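Local structure of high choriolytic enzyme 1 (Oryzias latipes, 3VTG) at residues E29-E34 / I86-M92. The protein is an astacin-family zinc metalloprotease that helps break down the egg envelope at hatching, so that the young fish can swim free. Residues are numbered along the deposited sequence.
Sequences EYSGGE and INRGGCM
One carboxylate can cap a helix from within while an outside arginine grips it. Extended Y30 and S31 (psi 138° and 166°) lead into helical G32-E34. S31 (chi1 p) is the N-cap; E34 (m, t) completes the capping box, its OE2 accepting from S31 N (2.9 Å) and S31 OG (2.7 Å). R88 (m, t, p, chi4 -172°) adds a bidentate salt bridge, NE to E34 OE1 (2.8 Å, near the guanidinium plane) and NH2 to E34 OE2 (2.9 Å). E29 O lies over one guanidinium face; its extended side chain makes a long salt bridge, OE2 to R88 NH1 3.8 Å. Apolar packing joins in: Y30 (m), hydrogen-bonded OH to I86 O (2.6 Å), sets CE1 against M92 CE (3.5 Å; M92 t, p, p). CA atoms pair Y30–R88 (7.8 Å) and E34–M92 (7.3 Å). C91 N to N87 O (3.0 Å) closes the 86-92 turn. Helix 32-43 is thus tied to the loop between strand 81-86 and zinc-binding helix 94-105, Y30 also packing on V65 of strand 62-66.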
loop_
_atom_site.group_PDB
_atom_site.type_symbol
_atom_site.label_atom_id
_atom_site.label_comp_id
_atom_site.label_asym_id
_atom_site.label_seq_id
_atom_site.Cartn_x
_atom_site.Cartn_y
_atom_site.Cartn_z
ATOM N N GLU A 29 14.931 15.538 -8.075
ATOM C CA GLU A 29 14.386 16.585 -7.205
ATOM C C GLU A 29 14.711 16.327 -5.732
ATOM O O GLU A 29 14.936 17.263 -4.964
ATOM C CB GLU A 29 12.869 16.726 -7.389
ATOM C CG GLU A 29 12.267 17.892 -6.609
ATOM C CD GLU A 29 10.761 18.018 -6.744
ATOM O OE1 GLU A 29 10.144 17.230 -7.491
ATOM O OE2 GLU A 29 10.190 18.927 -6.100
ATOM N N TYR A 30 14.729 15.057 -5.342
ATOM C CA TYR A 30 14.987 14.686 -3.954
ATOM C C TYR A 30 16.446 14.899 -3.563
ATOM O O TYR A 30 17.354 14.577 -4.332
ATOM C CB TYR A 30 14.615 13.225 -3.714
ATOM C CG TYR A 30 13.150 12.886 -3.889
ATOM C CD1 TYR A 30 12.210 13.239 -2.922
ATOM C CD2 TYR A 30 12.712 12.179 -5.006
ATOM C CE1 TYR A 30 10.872 12.909 -3.075
ATOM C CE2 TYR A 30 11.379 11.841 -5.165
ATOM C CZ TYR A 30 10.463 12.207 -4.200
ATOM O OH TYR A 30 9.140 11.862 -4.354
ATOM N N SER A 31 16.658 15.434 -2.362
ATOM C CA SER A 31 17.995 15.539 -1.779
ATOM C C SER A 31 18.516 14.153 -1.411
ATOM O O SER A 31 17.746 13.188 -1.357
ATOM C CB SER A 31 17.966 16.422 -0.529
ATOM O OG SER A 31 17.167 15.840 0.486
ATOM N N GLY A 32 19.816 14.061 -1.139
ATOM C CA GLY A 32 20.432 12.812 -0.692
ATOM C C GLY A 32 19.756 12.223 0.536
ATOM O O GLY A 32 19.571 11.010 0.628
ATOM N N GLY A 33 19.385 13.086 1.479
ATOM C CA GLY A 33 18.689 12.667 2.693
ATOM C C GLY A 33 17.324 12.066 2.403
ATOM O O GLY A 33 16.925 11.081 3.024
ATOM N N GLU A 34 16.610 12.659 1.451
ATOM C CA GLU A 34 15.288 12.175 1.063
ATOM C C GLU A 34 15.364 10.835 0.329
ATOM O O GLU A 34 14.550 9.940 0.572
ATOM C CB GLU A 34 14.561 13.227 0.227
ATOM C CG GLU A 34 14.100 14.428 1.039
ATOM C CD GLU A 34 13.738 15.608 0.164
ATOM O OE1 GLU A 34 12.535 15.910 0.048
ATOM O OE2 GLU A 34 14.655 16.224 -0.423
ATOM N N ILE A 86 5.764 10.311 -3.826
ATOM C CA ILE A 86 6.044 10.649 -2.438
ATOM C C ILE A 86 6.238 12.166 -2.412
ATOM O O ILE A 86 7.342 12.666 -2.639
ATOM C CB ILE A 86 7.293 9.899 -1.895
ATOM C CG1 ILE A 86 7.084 8.378 -1.941
ATOM C CG2 ILE A 86 7.657 10.354 -0.483
ATOM C CD1 ILE A 86 5.928 7.858 -1.099
ATOM N N ASN A 87 5.152 12.903 -2.183
ATOM C CA ASN A 87 5.257 14.355 -2.082
ATOM C C ASN A 87 6.220 14.720 -0.956
ATOM O O ASN A 87 6.109 14.200 0.156
ATOM C CB ASN A 87 3.895 15.006 -1.852
ATOM C CG ASN A 87 3.982 16.520 -1.799
ATOM O OD1 ASN A 87 4.148 17.101 -0.725
ATOM N ND2 ASN A 87 3.902 17.163 -2.957
ATOM N N ARG A 88 7.163 15.610 -1.259
ATOM C CA ARG A 88 8.211 15.998 -0.314
ATOM C C ARG A 88 7.672 16.627 0.970
ATOM O O ARG A 88 8.297 16.519 2.024
ATOM C CB ARG A 88 9.190 16.968 -0.972
ATOM C CG ARG A 88 9.939 16.399 -2.162
ATOM C CD ARG A 88 10.779 17.482 -2.807
ATOM N NE ARG A 88 12.046 17.666 -2.105
ATOM C CZ ARG A 88 12.908 18.647 -2.354
ATOM N NH1 ARG A 88 12.641 19.560 -3.281
ATOM N NH2 ARG A 88 14.041 18.712 -1.673
ATOM N N GLY A 89 6.514 17.274 0.870
ATOM C CA GLY A 89 5.924 17.986 2.001
ATOM C C GLY A 89 5.082 17.135 2.929
ATOM O O GLY A 89 5.024 17.403 4.129
ATOM N N GLY A 90 4.426 16.110 2.391
ATOM C CA GLY A 90 3.468 15.343 3.188
ATOM C C GLY A 90 3.651 13.840 3.276
ATOM O O GLY A 90 2.900 13.168 3.988
ATOM N N CYS A 91 4.645 13.302 2.573
ATOM C CA CYS A 91 4.764 11.849 2.434
ATOM C C CYS A 91 6.108 11.253 2.852
ATOM O O CYS A 91 6.274 10.032 2.810
ATOM C CB CYS A 91 4.468 11.427 0.992
ATOM S SG CYS A 91 2.968 12.123 0.277
ATOM N N MET A 92 7.062 12.091 3.249
ATOM C CA MET A 92 8.425 11.611 3.514
ATOM C C MET A 92 8.562 10.980 4.904
ATOM O O MET A 92 9.292 11.475 5.770
ATOM C CB MET A 92 9.453 12.725 3.288
ATOM C CG MET A 92 10.895 12.247 3.159
ATOM S SD MET A 92 11.194 11.106 1.791
ATOM C CE MET A 92 10.933 12.169 0.373
HETATM O O HOH W 1 17.090 19.098 -2.955
HETATM O O HOH W 2 10.800 15.424 2.097
#